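Long-range contacts in AP endonuclease, family 2 (PDB 3NGF), which probably interconverts hydroxypyruvate and tartronate semialdehyde as a manganese-binding isomerase of the xylose isomerase-like TIM-barrel family: residues F12-S17 against F37-L43; L99-L103 against P142-T146; E126-I130 against L171-V175. All coordinates share one frame; numbering follows the deposited sequence.

Interaction 1 of 3, residues F12-S17 against F37-L43; sequences FAANLS and FGGVEFL
F37 carries the A14 methyl over the middle of one ring face (a CH-pi contact, A14 CB 3.8 Å from the F37 centroid), has the F12 carbonyl at its edge and stacks with F261; L16 CB lies at the F42 ring edge. N15 and E41 set two flat polar groups against each other, planes 86° apart. N15 ND2 bonds to E41 OE2 at 2.9 Å on its anti side, somewhat out of the carboxylate plane, while OE2 lies in the amide plane. With CG anti to its backbone N (chi1 -172°), N15 points OD1 at S17 N and T18 N, the former bond an Asx turn; the amide is held at both ends. H209 bonds to E41 OE1 and the manganese ligand Q211 to OE2, so E41 is a second-shell residue that holds Q211. Parallel-strand bonds run from A14 N to G39 O, E41 N to A14 O and L16 N to E41 O. Beyond the strands L43 N bonds to S17 OG at 2.9 Å, and at the other end a water bridges F12 O and G38 N. These strands begin and end a beta-alpha-beta unit; helix 25-34 covers A14 and L16, strand 63-68 flanks V40, and strand 243-246 bonds to A13, closing the barrel.

Interaction 2 of 3, residues L99-L103 against P142-T146; sequences LHYAL and PHGIT
A102 and I145 come within 8.3 Å at their CA atoms and L103 and H143 within 8.1 Å, so a helical turn meets a helix end through side chains, with no hydrogen bond between them. I145 reaches the helix through a single methyl. Its CG1 lies anti to the carbonyl carbon and the chain runs on nearly straight (chi2 160°), which delivers CD1 to the helix. That one methyl touches L99 CD1 at 3.7 Å and A102 CB at 3.9 Å, with L103 CD2 looser beside it. H143 supplies the second surface, an imidazole crossed at about a right angle by both leucines. L103 CD1 stands over one face, 4.3 Å from the ring centroid and 19° off its normal; P142 CB is on the opposite face, set toward the rim. L103 CD2 is 3.7 Å from H143 ND1, and L99 CD1 comes obliquely to H143 CD2, also at 3.7 Å. The helix end is a Schellman motif: G144, with positive phi, is the C-prime residue, and I145 N bonds back to L140 O. It ends the helical run that leaves helix 122-140 and turns the chain into barrel strand 146-149, so H143 and I145 are set against the C-terminal part of the preceding helix, 88-104. L140 also touches both L99 and I145, and F67 of strand 63-68 reaches A102 from the barrel side. The imidazole and L103 lie toward solvent, whereas L99, A102 and I145 are buried.

Interaction 3 of 3, residues E126-I130 against L171-V175; sequences EETFI and LVKRV
F129 and L171 meet at the apolar centre, the aromatic ring carrying L171 CD1 over one face while F129 CE2 lies 4.0 Å from L171 CB. The side chains of V175 and F129 cross at about a right angle, V175 CG2 coming obliquely to the ring, 3.9 Å from F129 CE2. A chi1 of 175°, which sets CG opposite the backbone nitrogen, points the F129 ring at L171 and V175. One residue on, I130 brings its backbone close to V175, the two CA atoms 5.2 Å apart, and its CG1 also packs on V175 CG2. The two segments belong to helices 122-140 and 165-175, consecutive outer helices of the TIM barrel, whose local axes pass 10.1 Å apart at 55°. Strand 146-149, which links them in the chain, lies beneath: V149 is touched both by F129 and by V172, and F133 and F161 add further aromatic packing to F129. Outside this buried part, the I130 methyl CD1 rests over one face of the R174 guanidinium, 3.6 Å from R174 NH2. The bend of the arginine chain at chi3 (61°) turns the group back across the isoleucine and toward E126. There R174 NH1 makes a salt bridge to E126 OE1 through a nearly straight hydrogen bond of 2.9 Å, with the oxygen in the guanidinium plane but the nitrogen well above the carboxylate plane. A water in the same guanidinium plane ties R174 NH2 to that oxygen, giving E126 OE1 two donors. E126 OE2 makes a second salt bridge, to R122, and R134 of helix 122-140 bonds to the carbonyls of R174 and V175.

Overall arrangement
All three contacts belong to one TIM barrel but stand at different depths in it. Interaction 1 joins barrel strands beside the metal site: the E41 side chain lies about 6 Å from the manganese, bound by E150, D185, Q211 and E247. Interactions 2 and 3 lie further out among the helices, centres about 18 and 28 Å from that of interaction 1; interaction 3 is on the opposite side of the chain's centre from interaction 1. Interactions 2 and 3, centres about 21 Å apart, alternate along the chain: 126-130 falls between 99-103 and 142-146, and 171-175 follows. Strand 146-149 runs up to E150, whose side chain is about 9 Å from that of F129 (nearest atoms).

Interaction 1 of 3, residues F12-S17 against F37-L43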
loop_
_atom_site.group_PDB
_atom_site.type_symbol
_atom_site.label_atom_id
_atom_site.label_comp_id
_atom_site.label_asym_id
_atom_site.label_seq_id
_atom_site.Cartn_x
_atom_site.Cartn_y
_atom_site.Cartn_z
ATOM N N PHE A 12 10.483 2.173 8.661
ATOM C CA PHE A 12 9.176 1.531 8.830
ATOM C C PHE A 12 8.071 2.547 9.105
ATOM O O PHE A 12 8.248 3.535 9.832
ATOM C CB PHE A 12 9.201 0.488 9.956
ATOM C CG PHE A 12 10.123 -0.633 9.698
ATOM C CD1 PHE A 12 9.687 -1.753 9.002
ATOM C CD2 PHE A 12 11.458 -0.557 10.091
ATOM C CE1 PHE A 12 10.566 -2.797 8.723
ATOM C CE2 PHE A 12 12.329 -1.586 9.833
ATOM C CZ PHE A 12 11.877 -2.732 9.144
ATOM N N ALA A 13 6.923 2.289 8.484
ATOM C CA ALA A 13 5.718 3.094 8.659
ATOM C C ALA A 13 4.659 2.238 9.347
ATOM O O ALA A 13 4.359 1.132 8.879
ATOM C CB ALA A 13 5.188 3.530 7.309
ATOM N N ALA A 14 4.098 2.728 10.447
ATOM C CA ALA A 14 2.991 2.050 11.116
ATOM C C ALA A 14 1.745 2.152 10.235
ATOM O O ALA A 14 1.461 3.221 9.683
ATOM C CB ALA A 14 2.722 2.675 12.499
ATOM N N ASN A 15 1.042 1.046 10.043
ATOM C CA ASN A 15 -0.270 1.093 9.388
ATOM C C ASN A 15 -1.378 1.347 10.432
ATOM O O ASN A 15 -1.687 0.482 11.262
ATOM C CB ASN A 15 -0.535 -0.179 8.564
ATOM C CG ASN A 15 -1.785 -0.070 7.732
ATOM O OD1 ASN A 15 -2.863 0.137 8.278
ATOM N ND2 ASN A 15 -1.653 -0.190 6.393
ATOM N N LEU A 16 -1.969 2.540 10.395
ATOM C CA LEU A 16 -2.951 2.957 11.402
ATOM C C LEU A 16 -4.354 2.389 11.168
ATOM O O LEU A 16 -5.235 2.618 11.988
ATOM C CB LEU A 16 -3.000 4.488 11.505
ATOM C CG LEU A 16 -1.660 5.194 11.696
ATOM C CD1 LEU A 16 -1.898 6.694 11.975
ATOM C CD2 LEU A 16 -0.790 4.593 12.860
ATOM N N SER A 17 -4.575 1.672 10.060
ATOM C CA SER A 17 -5.820 0.962 9.838
ATOM C C SER A 17 -5.766 -0.379 10.578
ATOM O O SER A 17 -6.776 -0.812 11.135
ATOM C CB SER A 17 -6.089 0.733 8.331
ATOM O OG SER A 17 -6.284 1.980 7.640
ATOM N N PHE A 37 7.792 5.382 15.502
ATOM C CA PHE A 37 7.619 5.432 14.037
ATOM C C PHE A 37 7.741 6.882 13.569
ATOM O O PHE A 37 7.209 7.786 14.208
ATOM C CB PHE A 37 6.265 4.858 13.626
ATOM C CG PHE A 37 6.167 3.363 13.807
ATOM C CD1 PHE A 37 6.615 2.481 12.821
ATOM C CD2 PHE A 37 5.643 2.845 14.969
ATOM C CE1 PHE A 37 6.539 1.108 13.007
ATOM C CE2 PHE A 37 5.564 1.460 15.163
ATOM C CZ PHE A 37 6.013 0.600 14.179
ATOM N N GLY A 38 8.441 7.084 12.458
ATOM C CA GLY A 38 8.545 8.400 11.809
ATOM C C GLY A 38 7.577 8.546 10.649
ATOM O O GLY A 38 7.382 9.655 10.129
ATOM N N GLY A 39 6.979 7.435 10.229
ATOM C CA GLY A 39 6.034 7.431 9.115
ATOM C C GLY A 39 4.814 6.599 9.418
ATOM O O GLY A 39 4.869 5.671 10.248
ATOM N N VAL A 40 3.700 6.933 8.755
ATOM C CA VAL A 40 2.477 6.159 8.873
ATOM C C VAL A 40 1.833 5.943 7.494
ATOM O O VAL A 40 2.085 6.693 6.541
ATOM C CB VAL A 40 1.445 6.806 9.818
ATOM C CG1 VAL A 40 1.981 6.868 11.256
ATOM C CG2 VAL A 40 1.051 8.201 9.328
ATOM N N GLU A 41 0.993 4.928 7.431
ATOM C CA GLU A 41 0.132 4.659 6.272
ATOM C C GLU A 41 -1.228 4.252 6.799
ATOM O O GLU A 41 -1.356 3.875 7.971
ATOM C CB GLU A 41 0.717 3.562 5.393
ATOM C CG GLU A 41 0.827 2.180 6.057
ATOM C CD GLU A 41 1.404 1.125 5.133
ATOM O OE1 GLU A 41 2.210 1.475 4.238
ATOM O OE2 GLU A 41 1.049 -0.073 5.317
ATOM N N PHE A 42 -2.232 4.260 5.926
ATOM C CA PHE A 42 -3.543 3.717 6.263
ATOM C C PHE A 42 -4.314 3.572 4.966
ATOM O O PHE A 42 -3.821 4.006 3.931
ATOM C CB PHE A 42 -4.321 4.574 7.305
ATOM C CG PHE A 42 -4.220 6.054 7.076
ATOM C CD1 PHE A 42 -4.886 6.646 6.013
ATOM C CD2 PHE A 42 -3.452 6.845 7.904
ATOM C CE1 PHE A 42 -4.784 8.034 5.783
ATOM C CE2 PHE A 42 -3.360 8.223 7.685
ATOM C CZ PHE A 42 -4.012 8.809 6.654
ATOM N N LEU A 43 -5.486 2.946 4.980
ATOM C CA LEU A 43 -6.200 2.727 3.725
ATOM C C LEU A 43 -6.903 3.991 3.243
ATOM O O LEU A 43 -6.554 4.544 2.187
ATOM C CB LEU A 43 -7.180 1.558 3.866
ATOM C CG LEU A 43 -6.453 0.220 3.760
ATOM C CD1 LEU A 43 -5.698 -0.073 5.008
ATOM C CD2 LEU A 43 -7.417 -0.927 3.406
HETATM O O HOH W 1 9.879 4.900 11.312
#

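Interaction 2 of 3, residues L99-L103 against P142-T146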
loop_
_atom_site.group_PDB
_atom_site.type_symbol
_atom_site.label_atom_id
_atom_site.label_comp_id
_atom_site.label_asym_id
_atom_site.label_seq_id
_atom_site.Cartn_x
_atom_site.Cartn_y
_atom_site.Cartn_z
ATOM N N LEU A 99 -6.094 13.222 -4.748
ATOM C CA LEU A 99 -5.095 14.290 -4.946
ATOM C C LEU A 99 -5.257 15.389 -3.900
ATOM O O LEU A 99 -4.250 15.830 -3.319
ATOM C CB LEU A 99 -5.148 14.857 -6.384
ATOM C CG LEU A 99 -4.148 15.951 -6.789
ATOM C CD1 LEU A 99 -2.699 15.529 -6.502
ATOM C CD2 LEU A 99 -4.322 16.366 -8.275
ATOM N N HIS A 100 -6.494 15.814 -3.644
ATOM C CA HIS A 100 -6.778 16.804 -2.586
ATOM C C HIS A 100 -6.173 16.389 -1.254
ATOM O O HIS A 100 -5.461 17.167 -0.620
ATOM C CB HIS A 100 -8.289 17.060 -2.415
ATOM C CG HIS A 100 -8.630 17.824 -1.176
ATOM N ND1 HIS A 100 -8.357 19.172 -1.032
ATOM C CD2 HIS A 100 -9.193 17.427 -0.005
ATOM C CE1 HIS A 100 -8.742 19.568 0.171
ATOM N NE2 HIS A 100 -9.262 18.535 0.810
ATOM N N TYR A 101 -6.418 15.135 -0.853
ATOM C CA TYR A 101 -5.835 14.626 0.371
ATOM C C TYR A 101 -4.321 14.457 0.288
ATOM O O TYR A 101 -3.605 14.776 1.244
ATOM C CB TYR A 101 -6.487 13.286 0.764
ATOM C CG TYR A 101 -7.803 13.428 1.460
ATOM C CD1 TYR A 101 -8.967 13.718 0.742
ATOM C CD2 TYR A 101 -7.910 13.251 2.834
ATOM C CE1 TYR A 101 -10.179 13.846 1.373
ATOM C CE2 TYR A 101 -9.120 13.366 3.473
ATOM C CZ TYR A 101 -10.254 13.668 2.746
ATOM O OH TYR A 101 -11.456 13.796 3.391
ATOM N N ALA A 102 -3.823 13.975 -0.841
ATOM C CA ALA A 102 -2.366 13.802 -1.010
ATOM C C ALA A 102 -1.611 15.121 -0.892
ATOM O O ALA A 102 -0.581 15.182 -0.239
ATOM C CB ALA A 102 -2.036 13.129 -2.348
ATOM N N LEU A 103 -2.144 16.193 -1.469
ATOM C CA LEU A 103 -1.488 17.489 -1.317
ATOM C C LEU A 103 -1.559 17.989 0.134
ATOM O O LEU A 103 -0.548 18.461 0.678
ATOM C CB LEU A 103 -2.076 18.488 -2.322
ATOM C CG LEU A 103 -1.836 18.128 -3.799
ATOM C CD1 LEU A 103 -2.602 19.076 -4.759
ATOM C CD2 LEU A 103 -0.331 18.162 -4.132
ATOM N N PRO A 142 2.427 16.138 -12.219
ATOM C CA PRO A 142 2.765 17.539 -11.925
ATOM C C PRO A 142 3.114 17.801 -10.462
ATOM O O PRO A 142 3.744 18.829 -10.130
ATOM C CB PRO A 142 1.489 18.295 -12.297
ATOM C CG PRO A 142 0.862 17.457 -13.365
ATOM C CD PRO A 142 1.157 16.033 -12.972
ATOM N N HIS A 143 2.646 16.904 -9.607
ATOM C CA HIS A 143 2.837 16.977 -8.166
ATOM C C HIS A 143 3.865 15.985 -7.612
ATOM O O HIS A 143 4.048 15.884 -6.385
ATOM C CB HIS A 143 1.468 16.775 -7.507
ATOM C CG HIS A 143 0.429 17.736 -8.018
ATOM N ND1 HIS A 143 0.438 19.071 -7.681
ATOM C CD2 HIS A 143 -0.640 17.558 -8.829
ATOM C CE1 HIS A 143 -0.590 19.675 -8.257
ATOM N NE2 HIS A 143 -1.250 18.786 -8.974
ATOM N N GLY A 144 4.543 15.267 -8.519
ATOM C CA GLY A 144 5.572 14.326 -8.140
ATOM C C GLY A 144 5.000 13.125 -7.395
ATOM O O GLY A 144 5.706 12.518 -6.592
ATOM N N ILE A 145 3.719 12.831 -7.624
ATOM C CA ILE A 145 3.044 11.712 -6.932
ATOM C C ILE A 145 3.051 10.473 -7.815
ATOM O O ILE A 145 2.782 10.545 -9.029
ATOM C CB ILE A 145 1.607 12.096 -6.486
ATOM C CG1 ILE A 145 1.692 13.234 -5.461
ATOM C CG2 ILE A 145 0.867 10.867 -5.903
ATOM C CD1 ILE A 145 0.414 14.027 -5.282
ATOM N N THR A 146 3.354 9.322 -7.208
ATOM C CA THR A 146 3.374 8.034 -7.896
ATOM C C THR A 146 2.087 7.257 -7.544
ATOM O O THR A 146 1.612 7.320 -6.416
ATOM C CB THR A 146 4.610 7.212 -7.479
ATOM O OG1 THR A 146 5.800 7.840 -7.969
ATOM C CG2 THR A 146 4.548 5.741 -8.008
#

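Interaction 3 of 3, residues E126-I130 against L171-V175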
loop_
_atom_site.group_PDB
_atom_site.type_symbol
_atom_site.label_atom_id
_atom_site.label_comp_id
_atom_site.label_asym_id
_atom_site.label_seq_id
_atom_site.Cartn_x
_atom_site.Cartn_y
_atom_site.Cartn_z
ATOM N N GLU A 126 -8.117 -5.335 -18.404
ATOM C CA GLU A 126 -6.736 -4.892 -18.557
ATOM C C GLU A 126 -6.661 -3.591 -19.342
ATOM O O GLU A 126 -5.877 -2.729 -19.002
ATOM C CB GLU A 126 -5.883 -5.961 -19.220
ATOM C CG GLU A 126 -5.716 -7.206 -18.367
ATOM C CD GLU A 126 -4.849 -8.275 -18.999
ATOM O OE1 GLU A 126 -4.330 -8.054 -20.132
ATOM O OE2 GLU A 126 -4.692 -9.363 -18.372
ATOM N N GLU A 127 -7.483 -3.466 -20.381
ATOM C CA GLU A 127 -7.562 -2.233 -21.158
ATOM C C GLU A 127 -8.017 -1.052 -20.306
ATOM O O GLU A 127 -7.459 0.042 -20.410
ATOM C CB GLU A 127 -8.479 -2.408 -22.382
ATOM C CG GLU A 127 -7.749 -3.079 -23.520
ATOM C CD GLU A 127 -8.607 -3.382 -24.719
ATOM O OE1 GLU A 127 -9.838 -3.124 -24.692
ATOM O OE2 GLU A 127 -8.026 -3.898 -25.698
ATOM N N THR A 128 -9.005 -1.292 -19.452
ATOM C CA THR A 128 -9.558 -0.236 -18.593
ATOM C C THR A 128 -8.546 0.150 -17.515
ATOM O O THR A 128 -8.369 1.339 -17.216
ATOM C CB THR A 128 -10.910 -0.677 -18.003
ATOM O OG1 THR A 128 -11.884 -0.780 -19.066
ATOM C CG2 THR A 128 -11.370 0.305 -16.926
ATOM N N PHE A 129 -7.866 -0.854 -16.964
ATOM C CA PHE A 129 -6.749 -0.629 -16.029
ATOM C C PHE A 129 -5.716 0.327 -16.620
ATOM O O PHE A 129 -5.329 1.302 -15.974
ATOM C CB PHE A 129 -6.091 -1.969 -15.659
ATOM C CG PHE A 129 -4.856 -1.838 -14.782
ATOM C CD1 PHE A 129 -4.950 -1.979 -13.410
ATOM C CD2 PHE A 129 -3.605 -1.627 -15.327
ATOM C CE1 PHE A 129 -3.830 -1.891 -12.601
ATOM C CE2 PHE A 129 -2.472 -1.535 -14.485
ATOM C CZ PHE A 129 -2.611 -1.661 -13.133
ATOM N N ILE A 130 -5.291 0.059 -17.856
ATOM C CA ILE A 130 -4.270 0.876 -18.533
ATOM C C ILE A 130 -4.758 2.318 -18.701
ATOM O O ILE A 130 -4.050 3.282 -18.380
ATOM C CB ILE A 130 -3.849 0.226 -19.895
ATOM C CG1 ILE A 130 -3.061 -1.059 -19.623
ATOM C CG2 ILE A 130 -3.019 1.187 -20.739
ATOM C CD1 ILE A 130 -2.895 -1.973 -20.785
ATOM N N LEU A 171 1.971 -5.378 -16.432
ATOM C CA LEU A 171 0.874 -4.432 -16.659
ATOM C C LEU A 171 1.378 -2.995 -16.567
ATOM O O LEU A 171 0.988 -2.142 -17.357
ATOM C CB LEU A 171 -0.262 -4.652 -15.670
ATOM C CG LEU A 171 -1.173 -5.852 -15.921
ATOM C CD1 LEU A 171 -2.106 -6.005 -14.712
ATOM C CD2 LEU A 171 -1.957 -5.609 -17.208
ATOM N N VAL A 172 2.255 -2.735 -15.615
ATOM C CA VAL A 172 2.865 -1.413 -15.486
ATOM C C VAL A 172 3.705 -1.000 -16.714
ATOM O O VAL A 172 3.696 0.165 -17.105
ATOM C CB VAL A 172 3.704 -1.290 -14.217
ATOM C CG1 VAL A 172 4.518 0.036 -14.273
ATOM C CG2 VAL A 172 2.800 -1.361 -12.986
ATOM N N LYS A 173 4.414 -1.945 -17.325
ATOM C CA LYS A 173 5.155 -1.655 -18.554
ATOM C C LYS A 173 4.204 -1.235 -19.680
ATOM O O LYS A 173 4.511 -0.331 -20.459
ATOM C CB LYS A 173 6.008 -2.861 -18.983
ATOM C CG LYS A 173 7.335 -2.961 -18.245
ATOM C CD LYS A 173 8.136 -4.181 -18.645
ATOM C CE LYS A 173 9.217 -4.509 -17.608
ATOM N NZ LYS A 173 9.746 -5.896 -17.850
ATOM N N ARG A 174 3.038 -1.873 -19.747
ATOM C CA ARG A 174 2.038 -1.497 -20.745
ATOM C C ARG A 174 1.470 -0.104 -20.499
ATOM O O ARG A 174 1.199 0.616 -21.465
ATOM C CB ARG A 174 0.933 -2.525 -20.826
ATOM C CG ARG A 174 1.454 -3.889 -21.287
ATOM C CD ARG A 174 0.426 -4.977 -21.112
ATOM N NE ARG A 174 -0.801 -4.760 -21.876
ATOM C CZ ARG A 174 -1.916 -5.480 -21.702
ATOM N NH1 ARG A 174 -1.970 -6.464 -20.788
ATOM N NH2 ARG A 174 -2.987 -5.218 -22.433
ATOM N N VAL A 175 1.348 0.277 -19.224
ATOM C CA VAL A 175 0.865 1.629 -18.833
ATOM C C VAL A 175 1.823 2.702 -19.370
ATOM O O VAL A 175 1.386 3.761 -19.876
ATOM C CB VAL A 175 0.695 1.755 -17.302
ATOM C CG1 VAL A 175 0.520 3.223 -16.847
ATOM C CG2 VAL A 175 -0.470 0.869 -16.824
HETATM O O HOH W 2 -5.301 -7.044 -22.527
#